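Local coordinates for protein ribonuclease J (Methanolobus psychrophilus R15, PDB 5HAB) that probably degrades RNA exonucleolytically, as a metal-dependent hydrolase that joins a metallo-beta-lactamase domain to a beta-CASP domain, at residues Phe197-Thr202 with Pro209-Leu214; Gln279-Gln282 with Ile287-Leu290; Ala333-Tyr338 with Thr367-Ile372; Glu414-Leu419 with Ile442-Asp447. The protein carries 1 engineered substitution. All blocks are in the same frame, centred on the assembly; numbering follows the deposited sequence.

Interaction 1 of 4, residues Phe197-Thr202 with Pro209-Leu214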
loop_
_atom_site.group_PDB
_atom_site.type_symbol
_atom_site.label_atom_id
_atom_site.label_comp_id
_atom_site.label_asym_id
_atom_site.label_seq_id
_atom_site.Cartn_x
_atom_site.Cartn_y
_atom_site.Cartn_z
ATOM N N PHE B 197 5.489 -17.991 -19.188
ATOM C CA PHE B 197 4.648 -19.167 -19.264
ATOM C C PHE B 197 3.721 -19.299 -18.075
ATOM O O PHE B 197 3.866 -18.627 -17.056
ATOM C CB PHE B 197 5.495 -20.426 -19.348
ATOM C CG PHE B 197 5.935 -20.937 -18.009
ATOM C CD1 PHE B 197 7.035 -20.383 -17.377
ATOM C CD2 PHE B 197 5.245 -21.964 -17.375
ATOM C CE1 PHE B 197 7.441 -20.846 -16.142
ATOM C CE2 PHE B 197 5.648 -22.425 -16.142
ATOM C CZ PHE B 197 6.746 -21.866 -15.525
ATOM N N LYS B 198 2.825 -20.261 -18.202
ATOM C CA LYS B 198 1.786 -20.495 -17.235
ATOM C C LYS B 198 1.264 -21.907 -17.444
ATOM O O LYS B 198 1.023 -22.323 -18.576
ATOM C CB LYS B 198 0.692 -19.442 -17.408
ATOM C CG LYS B 198 -0.714 -19.901 -17.158
ATOM C CD LYS B 198 -1.678 -18.809 -17.573
ATOM C CE LYS B 198 -3.080 -19.106 -17.090
ATOM N NZ LYS B 198 -3.947 -17.915 -17.225
ATOM N N PHE B 199 1.138 -22.664 -16.364
ATOM C CA PHE B 199 0.435 -23.929 -16.439
ATOM C C PHE B 199 -1.058 -23.619 -16.547
ATOM O O PHE B 199 -1.602 -22.868 -15.736
ATOM C CB PHE B 199 0.723 -24.797 -15.212
ATOM C CG PHE B 199 2.129 -25.321 -15.152
ATOM C CD1 PHE B 199 2.903 -25.400 -16.295
ATOM C CD2 PHE B 199 2.676 -25.736 -13.950
ATOM C CE1 PHE B 199 4.197 -25.885 -16.243
ATOM C CE2 PHE B 199 3.972 -26.221 -13.890
ATOM C CZ PHE B 199 4.731 -26.296 -15.038
ATOM N N ASP B 200 -1.720 -24.187 -17.546
ATOM C CA ASP B 200 -3.159 -24.004 -17.697
ATOM C C ASP B 200 -3.771 -25.323 -18.147
ATOM O O ASP B 200 -3.583 -25.754 -19.281
ATOM C CB ASP B 200 -3.487 -22.887 -18.692
ATOM C CG ASP B 200 -4.941 -22.448 -18.616
ATOM O OD1 ASP B 200 -5.780 -23.253 -18.162
ATOM O OD2 ASP B 200 -5.247 -21.299 -19.002
ATOM N N ARG B 201 -4.521 -25.945 -17.247
ATOM C CA ARG B 201 -5.048 -27.285 -17.459
ATOM C C ARG B 201 -6.386 -27.273 -18.173
ATOM O O ARG B 201 -6.877 -28.314 -18.601
ATOM C CB ARG B 201 -5.172 -27.963 -16.104
ATOM C CG ARG B 201 -3.801 -28.093 -15.463
ATOM C CD ARG B 201 -3.854 -28.551 -14.011
ATOM N NE ARG B 201 -2.518 -28.738 -13.429
ATOM C CZ ARG B 201 -1.744 -27.735 -13.022
ATOM N NH1 ARG B 201 -2.168 -26.490 -13.168
ATOM N NH2 ARG B 201 -0.545 -27.967 -12.509
ATOM N N THR B 202 -6.954 -26.080 -18.324
ATOM C CA THR B 202 -8.180 -25.895 -19.090
ATOM C C THR B 202 -8.065 -24.661 -19.986
ATOM O O THR B 202 -8.800 -23.691 -19.805
ATOM C CB THR B 202 -9.423 -25.753 -18.167
ATOM O OG1 THR B 202 -9.276 -24.607 -17.319
ATOM C CG2 THR B 202 -9.604 -26.992 -17.295
ATOM N N PRO B 209 -0.572 -28.359 -21.283
ATOM C CA PRO B 209 0.890 -28.421 -21.171
ATOM C C PRO B 209 1.423 -29.849 -21.138
ATOM O O PRO B 209 0.738 -30.764 -20.678
ATOM C CB PRO B 209 1.177 -27.709 -19.841
ATOM C CG PRO B 209 -0.145 -27.586 -19.151
ATOM C CD PRO B 209 -1.174 -27.541 -20.220
ATOM N N ASP B 210 2.640 -30.024 -21.638
ATOM C CA ASP B 210 3.206 -31.347 -21.842
ATOM C C ASP B 210 3.915 -31.848 -20.593
ATOM O O ASP B 210 5.139 -31.955 -20.577
ATOM C CB ASP B 210 4.173 -31.323 -23.025
ATOM C CG ASP B 210 4.365 -32.692 -23.650
ATOM O OD1 ASP B 210 4.027 -33.705 -22.999
ATOM O OD2 ASP B 210 4.862 -32.753 -24.793
ATOM N N PHE B 211 3.148 -32.171 -19.558
ATOM C CA PHE B 211 3.726 -32.609 -18.292
ATOM C C PHE B 211 4.543 -33.889 -18.455
ATOM O O PHE B 211 5.583 -34.055 -17.818
ATOM C CB PHE B 211 2.626 -32.814 -17.251
ATOM C CG PHE B 211 1.896 -31.550 -16.886
ATOM C CD1 PHE B 211 2.538 -30.543 -16.186
ATOM C CD2 PHE B 211 0.568 -31.372 -17.237
ATOM C CE1 PHE B 211 1.875 -29.378 -15.846
ATOM C CE2 PHE B 211 -0.102 -30.211 -16.898
ATOM C CZ PHE B 211 0.553 -29.213 -16.200
ATOM N N ASP B 212 4.064 -34.779 -19.318
ATOM C CA ASP B 212 4.745 -36.035 -19.614
ATOM C C ASP B 212 6.164 -35.791 -20.114
ATOM O O ASP B 212 7.125 -36.388 -19.619
ATOM C CB ASP B 212 3.958 -36.830 -20.652
ATOM C CG ASP B 212 2.653 -37.365 -20.106
ATOM O OD1 ASP B 212 2.511 -37.437 -18.866
ATOM O OD2 ASP B 212 1.766 -37.702 -20.917
ATOM N N ARG B 213 6.287 -34.915 -21.107
ATOM C CA ARG B 213 7.584 -34.603 -21.682
ATOM C C ARG B 213 8.474 -33.921 -20.653
ATOM O O ARG B 213 9.677 -34.164 -20.621
ATOM C CB ARG B 213 7.437 -33.723 -22.924
ATOM C CG ARG B 213 8.751 -33.435 -23.632
ATOM C CD ARG B 213 9.463 -34.729 -23.999
ATOM N NE ARG B 213 10.783 -34.486 -24.570
ATOM C CZ ARG B 213 11.854 -35.227 -24.309
ATOM N NH1 ARG B 213 11.763 -36.257 -23.480
ATOM N NH2 ARG B 213 13.019 -34.933 -24.871
ATOM N N LEU B 214 7.883 -33.081 -19.807
ATOM C CA LEU B 214 8.647 -32.413 -18.758
ATOM C C LEU B 214 9.251 -33.444 -17.814
ATOM O O LEU B 214 10.430 -33.356 -17.450
ATOM C CB LEU B 214 7.768 -31.430 -17.975
ATOM C CG LEU B 214 7.167 -30.243 -18.737
ATOM C CD1 LEU B 214 6.332 -29.365 -17.810
ATOM C CD2 LEU B 214 8.244 -29.428 -19.425
#
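Phe211 presents its edge to one face of the Phe199 ring, with CE1 of Phe211 4.0 Å above the Phe199 plane and over its centre. The planes are turned 70° apart and the centroids lie 5.3 Å from each other, a T-shaped pair. Against one face of the Phe211 ring itself rests CB of Pro209, offset toward the rim. The guanidinium of Arg201 is the third flat group: CZ of Phe211 lies over one of its faces, 4.0 Å from Arg201 NH2, and the two planes are only 23° apart. Arg201 reaches this place with its chain extended from CG to NE, running across the Phe211 side chain at about a right angle; its NH2 has a long, weak ion pair with Glu418. Leu214 CD1 adds apolar contact 4.4 Å from Phe199 CE1. Met422 of helix 413-423 touches Phe199, Phe211 and Leu214, so the cluster joins the loop after strand 189-194 to two helices.

The carbonyl O of Asp200 meets the proline ring, 3.1 Å from Pro209 CD. Proline has no N-H to donate here, so this is van der Waals contact, at most a weak C-H...O approach; its compact ring suits a place between that carbonyl and the Phe211 face. Asp200 OD1 accepts from Thr202 N, 3.1 Å away, in an Asx turn and also bonds Ser240 OG, while Asp210 at the N-cap takes Arg213 N onto OD1.

No hydrogen bond links the segments. Ring hydrogens against a pi face, van der Waals contact and a guanidinium touching Phe211 at its CZ corner provide the cohesion, while the carboxylates of Asp200 and Asp210 fix the local turns.

Interaction 2 of 4, residues Gln279-Gln282 with Ile287-Leu290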
loop_
_atom_site.group_PDB
_atom_site.type_symbol
_atom_site.label_atom_id
_atom_site.label_comp_id
_atom_site.label_asym_id
_atom_site.label_seq_id
_atom_site.Cartn_x
_atom_site.Cartn_y
_atom_site.Cartn_z
ATOM N N GLN B 279 -16.985 -14.581 -29.656
ATOM C CA GLN B 279 -18.013 -15.591 -29.392
ATOM C C GLN B 279 -19.145 -15.025 -28.520
ATOM O O GLN B 279 -20.329 -15.257 -28.788
ATOM C CB GLN B 279 -17.412 -16.831 -28.731
ATOM C CG GLN B 279 -16.494 -17.630 -29.641
ATOM C CD GLN B 279 -15.918 -18.857 -28.955
ATOM O OE1 GLN B 279 -15.822 -18.912 -27.726
ATOM N NE2 GLN B 279 -15.536 -19.854 -29.748
ATOM N N PHE B 280 -18.776 -14.294 -27.471
ATOM C CA PHE B 280 -19.771 -13.671 -26.605
ATOM C C PHE B 280 -20.617 -12.660 -27.368
ATOM O O PHE B 280 -21.810 -12.523 -27.104
ATOM C CB PHE B 280 -19.098 -12.990 -25.415
ATOM C CG PHE B 280 -18.404 -13.943 -24.499
ATOM C CD1 PHE B 280 -18.873 -15.238 -24.348
ATOM C CD2 PHE B 280 -17.281 -13.550 -23.790
ATOM C CE1 PHE B 280 -18.235 -16.126 -23.503
ATOM C CE2 PHE B 280 -16.638 -14.431 -22.945
ATOM C CZ PHE B 280 -17.114 -15.720 -22.803
ATOM N N ALA B 281 -19.995 -11.960 -28.312
ATOM C CA ALA B 281 -20.718 -11.016 -29.158
ATOM C C ALA B 281 -21.760 -11.766 -29.976
ATOM O O ALA B 281 -22.870 -11.276 -30.194
ATOM C CB ALA B 281 -19.765 -10.261 -30.066
ATOM N N GLN B 282 -21.391 -12.960 -30.431
ATOM C CA GLN B 282 -22.325 -13.800 -31.172
ATOM C C GLN B 282 -23.410 -14.378 -30.264
ATOM O O GLN B 282 -24.464 -14.785 -30.745
ATOM C CB GLN B 282 -21.580 -14.921 -31.905
ATOM C CG GLN B 282 -20.660 -14.427 -33.026
ATOM C CD GLN B 282 -21.387 -13.648 -34.122
ATOM O OE1 GLN B 282 -21.712 -14.200 -35.173
ATOM N NE2 GLN B 282 -21.628 -12.361 -33.888
ATOM N N ILE B 287 -22.956 -7.223 -33.301
ATOM C CA ILE B 287 -21.987 -7.473 -34.358
ATOM C C ILE B 287 -20.585 -7.168 -33.853
ATOM O O ILE B 287 -20.274 -6.022 -33.519
ATOM C CB ILE B 287 -22.299 -6.634 -35.612
ATOM C CG1 ILE B 287 -23.600 -7.100 -36.267
ATOM C CG2 ILE B 287 -21.141 -6.690 -36.598
ATOM C CD1 ILE B 287 -24.014 -6.259 -37.454
ATOM N N PRO B 288 -19.729 -8.197 -33.798
ATOM C CA PRO B 288 -18.351 -8.014 -33.337
ATOM C C PRO B 288 -17.507 -7.280 -34.371
ATOM O O PRO B 288 -17.230 -7.821 -35.439
ATOM C CB PRO B 288 -17.858 -9.449 -33.127
ATOM C CG PRO B 288 -18.693 -10.272 -34.044
ATOM C CD PRO B 288 -20.035 -9.605 -34.099
ATOM N N VAL B 289 -17.107 -6.057 -34.047
ATOM C CA VAL B 289 -16.278 -5.258 -34.936
ATOM C C VAL B 289 -14.935 -4.944 -34.275
ATOM O O VAL B 289 -14.879 -4.304 -33.225
ATOM C CB VAL B 289 -17.019 -3.974 -35.378
ATOM C CG1 VAL B 289 -17.840 -3.407 -34.234
ATOM C CG2 VAL B 289 -16.038 -2.941 -35.916
ATOM N N LEU B 290 -13.859 -5.430 -34.881
ATOM C CA LEU B 290 -12.508 -5.222 -34.367
ATOM C C LEU B 290 -11.882 -3.941 -34.921
ATOM O O LEU B 290 -11.813 -3.758 -36.134
ATOM C CB LEU B 290 -11.628 -6.428 -34.709
ATOM C CG LEU B 290 -11.651 -7.668 -33.805
ATOM C CD1 LEU B 290 -13.061 -8.120 -33.468
ATOM C CD2 LEU B 290 -10.901 -8.798 -34.483
#
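Ala281 and Pro288 make the buried, apolar part of this contact: the methyl CB of Ala281 lies 3.7 Å from CB of Pro288 and about 4.1 Å from its CG and CD. A small residue suits the helix here, because a methyl lets the backbone come close to the strand, with the CA atoms of Ala281 and Pro288 5.7 Å apart. The proline offers a compact, rigid ring to the helix. Leu339 on the neighbouring strand 338-342 also touches Ala281.

Toward the helix end lies the side more open to solvent. Gln282 is partly exposed, yet its NE2 makes the shortest approach. Its chain bends at chi2 (-59°), which turns the amide back toward the strand and brings NE2 3.2 Å from Pro288 CD and 3.6 Å from Pro288 CG. This is close contact of an amide with a hydrocarbon ring, the two side chains crossing at about a right angle; it is not a hydrogen bond. The other end of the amide, OE1, has a weak hydrogen bond from Asn313 ND2. Ile287, also partly exposed, starts away from the helix at CB and packs on Tyr338 and Glu315.

In the strand's backbone pairing Pro288 can take part only through its carbonyl O; Pro288 and Leu290 both bond to Glu315, and Val289 to Val341, so the strand is held between two neighbours. The chain runs from strand 262-266 through helix 271-283 to strand 287-291, with strand 338-342 between them in the sheet: one beta-alpha-beta crossover of the parallel beta-CASP sheet.

Interaction 3 of 4, residues Ala333-Tyr338 with Thr367-Ile372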
loop_
_atom_site.group_PDB
_atom_site.type_symbol
_atom_site.label_atom_id
_atom_site.label_comp_id
_atom_site.label_asym_id
_atom_site.label_seq_id
_atom_site.Cartn_x
_atom_site.Cartn_y
_atom_site.Cartn_z
ATOM N N ALA B 333 -26.617 3.703 -35.893
ATOM C CA ALA B 333 -27.415 2.496 -36.084
ATOM C C ALA B 333 -27.847 1.916 -34.746
ATOM O O ALA B 333 -28.726 1.055 -34.684
ATOM C CB ALA B 333 -26.635 1.465 -36.881
ATOM N N GLY B 334 -27.221 2.392 -33.676
ATOM C CA GLY B 334 -27.509 1.897 -32.346
ATOM C C GLY B 334 -26.325 1.160 -31.752
ATOM O O GLY B 334 -25.975 0.066 -32.198
ATOM N N LYS B 335 -25.712 1.764 -30.738
ATOM C CA LYS B 335 -24.578 1.166 -30.045
ATOM C C LYS B 335 -24.929 -0.201 -29.473
ATOM O O LYS B 335 -24.060 -1.056 -29.305
ATOM C CB LYS B 335 -24.102 2.088 -28.924
ATOM C CG LYS B 335 -23.659 3.449 -29.403
ATOM C CD LYS B 335 -22.983 4.227 -28.295
ATOM C CE LYS B 335 -23.978 4.982 -27.442
ATOM N NZ LYS B 335 -23.301 6.096 -26.724
ATOM N N ASP B 336 -26.216 -0.400 -29.193
ATOM C CA ASP B 336 -26.714 -1.655 -28.642
ATOM C C ASP B 336 -26.634 -2.815 -29.634
ATOM O O ASP B 336 -26.901 -3.962 -29.276
ATOM C CB ASP B 336 -28.160 -1.484 -28.176
ATOM C CG ASP B 336 -29.100 -1.130 -29.314
ATOM O OD1 ASP B 336 -29.892 -2.005 -29.724
ATOM O OD2 ASP B 336 -29.030 0.014 -29.814
ATOM N N LYS B 337 -26.270 -2.517 -30.877
ATOM C CA LYS B 337 -26.249 -3.533 -31.922
ATOM C C LYS B 337 -24.824 -3.979 -32.239
ATOM O O LYS B 337 -24.611 -4.855 -33.076
ATOM C CB LYS B 337 -26.924 -3.006 -33.192
ATOM C CG LYS B 337 -28.439 -2.877 -33.098
ATOM C CD LYS B 337 -29.027 -2.345 -34.402
ATOM C CE LYS B 337 -30.499 -1.982 -34.253
ATOM N NZ LYS B 337 -30.694 -0.739 -33.449
ATOM N N TYR B 338 -23.851 -3.386 -31.553
ATOM C CA TYR B 338 -22.449 -3.672 -31.838
ATOM C C TYR B 338 -21.619 -3.946 -30.589
ATOM O O TYR B 338 -21.926 -3.466 -29.497
ATOM C CB TYR B 338 -21.827 -2.512 -32.617
ATOM C CG TYR B 338 -22.421 -2.340 -33.990
ATOM C CD1 TYR B 338 -21.999 -3.127 -35.052
ATOM C CD2 TYR B 338 -23.419 -1.404 -34.221
ATOM C CE1 TYR B 338 -22.548 -2.981 -36.309
ATOM C CE2 TYR B 338 -23.972 -1.247 -35.475
ATOM C CZ TYR B 338 -23.533 -2.037 -36.516
ATOM O OH TYR B 338 -24.086 -1.885 -37.763
ATOM N N THR B 367 -23.800 8.675 -20.773
ATOM C CA THR B 367 -24.052 8.094 -19.455
ATOM C C THR B 367 -24.639 6.685 -19.527
ATOM O O THR B 367 -25.558 6.417 -20.301
ATOM C CB THR B 367 -25.000 8.997 -18.634
ATOM O OG1 THR B 367 -24.382 10.275 -18.433
ATOM C CG2 THR B 367 -25.303 8.378 -17.274
ATOM N N GLY B 368 -24.081 5.779 -18.730
ATOM C CA GLY B 368 -24.547 4.407 -18.711
ATOM C C GLY B 368 -23.686 3.463 -19.527
ATOM O O GLY B 368 -23.612 2.276 -19.217
ATOM N N ASP B 369 -23.052 3.989 -20.577
ATOM C CA ASP B 369 -22.192 3.197 -21.462
ATOM C C ASP B 369 -21.139 2.407 -20.686
ATOM O O ASP B 369 -20.539 2.911 -19.735
ATOM C CB ASP B 369 -21.515 4.095 -22.502
ATOM C CG ASP B 369 -22.456 4.502 -23.622
ATOM O OD1 ASP B 369 -23.396 3.732 -23.913
ATOM O OD2 ASP B 369 -22.245 5.579 -24.223
ATOM N N ARG B 370 -20.935 1.160 -21.090
ATOM C CA ARG B 370 -20.059 0.262 -20.354
ATOM C C ARG B 370 -18.740 -0.042 -21.101
ATOM O O ARG B 370 -18.734 -0.526 -22.236
ATOM C CB ARG B 370 -20.839 -1.018 -20.016
ATOM C CG ARG B 370 -21.890 -0.827 -18.902
ATOM C CD ARG B 370 -23.088 -1.756 -19.101
ATOM N NE ARG B 370 -22.638 -3.043 -19.601
ATOM C CZ ARG B 370 -22.523 -4.136 -18.850
ATOM N NH1 ARG B 370 -22.843 -4.098 -17.556
ATOM N NH2 ARG B 370 -22.092 -5.273 -19.393
ATOM N N ILE B 371 -17.623 0.281 -20.454
ATOM C CA ILE B 371 -16.303 0.029 -21.021
ATOM C C ILE B 371 -15.580 -1.049 -20.225
ATOM O O ILE B 371 -15.287 -0.878 -19.041
ATOM C CB ILE B 371 -15.489 1.323 -21.106
ATOM C CG1 ILE B 371 -16.298 2.356 -21.894
ATOM C CG2 ILE B 371 -14.138 1.063 -21.756
ATOM C CD1 ILE B 371 -15.622 3.672 -22.072
ATOM N N ILE B 372 -15.304 -2.165 -20.892
ATOM C CA ILE B 372 -14.718 -3.328 -20.250
ATOM C C ILE B 372 -13.243 -3.472 -20.607
ATOM O O ILE B 372 -12.891 -3.794 -21.745
ATOM C CB ILE B 372 -15.484 -4.608 -20.632
ATOM C CG1 ILE B 372 -16.937 -4.526 -20.163
ATOM C CG2 ILE B 372 -14.797 -5.833 -20.052
ATOM C CD1 ILE B 372 -17.911 -4.191 -21.265
#
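Lys335 crosses to Asp369 through the end of its side chain, the one point where these two segments touch. From CB, which points toward the other segment, the chain runs through CG and CD without coming within 4.2 Å of it; Phe363, in a nearby loop, packs against the side chain. A bend at chi3 (-86°) then swings CE to 3.7 Å from Asp369 OD2 and 3.8 Å from Asp369 OD1. At the tip, NZ donates to Asp369 OD2 over 2.8 Å, on the syn side of the carboxylate and 16° out of its plane. Asp369 OD1, 3.7 Å from the same NZ, is plainly the secondary oxygen. Lysine fits because the CA atoms of Lys335 and Asp369 are 9.1 Å apart, a gap that needs a long, flexible chain.

Neither charged end depends on the other alone. Lys335 NZ also gives to the carbonyl of Lys364, and Asp369 OD2 also accepts from the backbone N of Glu366, so the loop before Asp369 is gathered round the ion pair. Lys335 itself sits in a short 3-10 turn, closed by Lys337 N to Gly334 O at 2.9 Å. Lys337 NZ folds back onto Ala333 O, in the carbonyl plane.

Since Lys335 and Asp369 are both buried, their opposite charges probably stabilise each other's ionised forms, and the extra backbone partners would offset the cost of removing them from water.

Interaction 4 of 4, residues Glu414-Leu419 with Ile442-Asp447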
loop_
_atom_site.group_PDB
_atom_site.type_symbol
_atom_site.label_atom_id
_atom_site.label_comp_id
_atom_site.label_asym_id
_atom_site.label_seq_id
_atom_site.Cartn_x
_atom_site.Cartn_y
_atom_site.Cartn_z
ATOM N N GLU B 414 3.485 -21.988 -6.721
ATOM C CA GLU B 414 3.312 -23.440 -6.714
ATOM C C GLU B 414 3.468 -24.046 -8.109
ATOM O O GLU B 414 3.847 -25.216 -8.254
ATOM C CB GLU B 414 1.948 -23.814 -6.127
ATOM C CG GLU B 414 1.717 -23.291 -4.716
ATOM C CD GLU B 414 2.872 -23.595 -3.784
ATOM O OE1 GLU B 414 3.337 -24.752 -3.775
ATOM O OE2 GLU B 414 3.305 -22.684 -3.048
ATOM N N ASP B 415 3.170 -23.252 -9.132
ATOM C CA ASP B 415 3.446 -23.657 -10.505
ATOM C C ASP B 415 4.951 -23.861 -10.688
ATOM O O ASP B 415 5.394 -24.855 -11.273
ATOM C CB ASP B 415 2.917 -22.616 -11.488
ATOM C CG ASP B 415 1.420 -22.418 -11.365
ATOM O OD1 ASP B 415 0.684 -23.420 -11.453
ATOM O OD2 ASP B 415 0.979 -21.263 -11.167
ATOM N N HIS B 416 5.736 -22.926 -10.162
ATOM C CA HIS B 416 7.191 -23.056 -10.191
ATOM C C HIS B 416 7.660 -24.233 -9.359
ATOM O O HIS B 416 8.613 -24.915 -9.725
ATOM C CB HIS B 416 7.856 -21.773 -9.703
ATOM C CG HIS B 416 7.907 -20.698 -10.740
ATOM N ND1 HIS B 416 8.607 -20.843 -11.919
ATOM C CD2 HIS B 416 7.347 -19.465 -10.780
ATOM C CE1 HIS B 416 8.477 -19.744 -12.641
ATOM N NE2 HIS B 416 7.719 -18.892 -11.973
ATOM N N TRP B 417 6.985 -24.464 -8.239
ATOM C CA TRP B 417 7.276 -25.598 -7.368
ATOM C C TRP B 417 7.169 -26.916 -8.139
ATOM O O TRP B 417 8.099 -27.736 -8.152
ATOM C CB TRP B 417 6.317 -25.585 -6.174
ATOM C CG TRP B 417 6.494 -26.700 -5.205
ATOM C CD1 TRP B 417 5.766 -27.849 -5.136
ATOM C CD2 TRP B 417 7.440 -26.758 -4.134
ATOM N NE1 TRP B 417 6.211 -28.630 -4.098
ATOM C CE2 TRP B 417 7.239 -27.984 -3.467
ATOM C CE3 TRP B 417 8.445 -25.899 -3.681
ATOM C CZ2 TRP B 417 8.003 -28.370 -2.369
ATOM C CZ3 TRP B 417 9.202 -26.284 -2.588
ATOM C CH2 TRP B 417 8.978 -27.508 -1.947
ATOM N N GLU B 418 6.038 -27.100 -8.811
ATOM C CA GLU B 418 5.804 -28.326 -9.561
ATOM C C GLU B 418 6.715 -28.438 -10.788
ATOM O O GLU B 418 7.171 -29.532 -11.128
ATOM C CB GLU B 418 4.332 -28.419 -9.963
ATOM C CG GLU B 418 3.406 -28.522 -8.751
ATOM C CD GLU B 418 2.042 -29.088 -9.087
ATOM O OE1 GLU B 418 1.248 -29.310 -8.147
ATOM O OE2 GLU B 418 1.766 -29.321 -10.285
ATOM N N LEU B 419 6.989 -27.316 -11.446
ATOM C CA LEU B 419 7.935 -27.316 -12.564
ATOM C C LEU B 419 9.299 -27.811 -12.088
ATOM O O LEU B 419 9.950 -28.635 -12.738
ATOM C CB LEU B 419 8.066 -25.920 -13.177
ATOM C CG LEU B 419 9.105 -25.781 -14.297
ATOM C CD1 LEU B 419 8.738 -26.651 -15.484
ATOM C CD2 LEU B 419 9.255 -24.335 -14.732
ATOM N N ILE B 442 14.172 -17.251 -5.370
ATOM C CA ILE B 442 15.268 -17.861 -4.630
ATOM C C ILE B 442 14.749 -18.504 -3.357
ATOM O O ILE B 442 15.142 -19.622 -3.022
ATOM C CB ILE B 442 16.362 -16.816 -4.312
ATOM C CG1 ILE B 442 17.212 -16.525 -5.551
ATOM C CG2 ILE B 442 17.228 -17.266 -3.131
ATOM C CD1 ILE B 442 18.078 -15.297 -5.413
ATOM N N GLN B 443 13.860 -17.807 -2.649
ATOM C CA GLN B 443 13.320 -18.387 -1.413
ATOM C C GLN B 443 12.490 -19.643 -1.708
ATOM O O GLN B 443 12.639 -20.689 -1.033
ATOM C CB GLN B 443 12.501 -17.349 -0.644
ATOM C CG GLN B 443 13.388 -16.243 -0.074
ATOM C CD GLN B 443 12.625 -15.190 0.700
ATOM O OE1 GLN B 443 11.679 -14.585 0.192
ATOM N NE2 GLN B 443 13.041 -14.960 1.942
ATOM N N MET B 444 11.641 -19.556 -2.729
ATOM C CA MET B 444 10.909 -20.752 -3.157
ATOM C C MET B 444 11.844 -21.933 -3.502
ATOM O O MET B 444 11.626 -23.059 -3.056
ATOM C CB MET B 444 10.014 -20.422 -4.355
ATOM C CG MET B 444 9.115 -21.563 -4.816
ATOM S SD MET B 444 9.931 -22.776 -5.886
ATOM C CE MET B 444 10.498 -21.726 -7.222
ATOM N N ALA B 445 12.887 -21.671 -4.284
ATOM C CA ALA B 445 13.790 -22.726 -4.738
ATOM C C ALA B 445 14.572 -23.324 -3.577
ATOM O O ALA B 445 14.842 -24.526 -3.557
ATOM C CB ALA B 445 14.748 -22.194 -5.801
ATOM N N GLU B 446 14.944 -22.486 -2.614
ATOM C CA GLU B 446 15.585 -22.986 -1.402
ATOM C C GLU B 446 14.650 -23.941 -0.672
ATOM O O GLU B 446 15.090 -24.985 -0.186
ATOM C CB GLU B 446 15.999 -21.838 -0.476
ATOM C CG GLU B 446 17.158 -21.003 -1.003
ATOM C CD GLU B 446 17.463 -19.803 -0.122
ATOM O OE1 GLU B 446 18.633 -19.374 -0.078
ATOM O OE2 GLU B 446 16.529 -19.278 0.516
ATOM N N ASP B 447 13.360 -23.610 -0.610
ATOM C CA ASP B 447 12.404 -24.562 -0.030
ATOM C C ASP B 447 12.407 -25.886 -0.801
ATOM O O ASP B 447 12.157 -26.941 -0.228
ATOM C CB ASP B 447 10.987 -23.986 -0.002
ATOM C CG ASP B 447 10.822 -22.891 1.026
ATOM O OD1 ASP B 447 11.713 -22.745 1.889
ATOM O OD2 ASP B 447 9.798 -22.176 0.967
#
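Met444 is the first residue of 442-447 to reach Trp417 and His416; Ile442 before it turns instead to Ile435 of the third subunit. With CG anti to its backbone N (chi1 -175°) and bends at chi2 and chi3, the thioether brings SD to 4.1 Å from Trp417 CE3. The sulfur lies at the edge of the six-membered ring, 80° off its normal, in a Met-aromatic contact. CE goes on to His416 CB, 3.6 Å away. A flexible, unbranched methionine suits a place where SD must meet an indole edge and CE a methylene. Ala445 and Glu446 start away from the other helix at CB; Glu446 OE2 forms a salt bridge with Arg460 of the third subunit.

One turn on, Asp447 closes the contact: its CB is 3.9 Å from Trp417 CZ3, and its carbonyl O lies near the indole plane, 3.7 Å from Trp417 CH2. The broad indole can span both turns, while Arg400 of the second subunit makes a cation-pi contact with it.

The axes approach to 10.2 Å and cross at -43°. Strand 427-431 connects the two helices, which lie side by side in a helical layer of the metallo-beta-lactamase fold.

Interactions 2 and 3 belong to the beta-CASP part, both reach its parallel sheet, and they touch through a probable hydrogen bond from Ile287 N to Lys337 O. Interactions 1 and 4 lie on the metallo-beta-lactamase side, about 30 to 45 Å between centres from the other two. They meet each other where Phe197 packs on Leu419 and His416, and both touch the second subunit. All four are largely buried; Asp447 is exposed, Arg201 and Gln282 partly so, while both partners of interaction 3 are buried. Their chemistry differs: aromatic rings dominate interaction 1, a methyl and a proline ring interaction 2, sulfur and indole interaction 4, and interaction 3 alone has a cross-segment hydrogen bond, within a salt bridge.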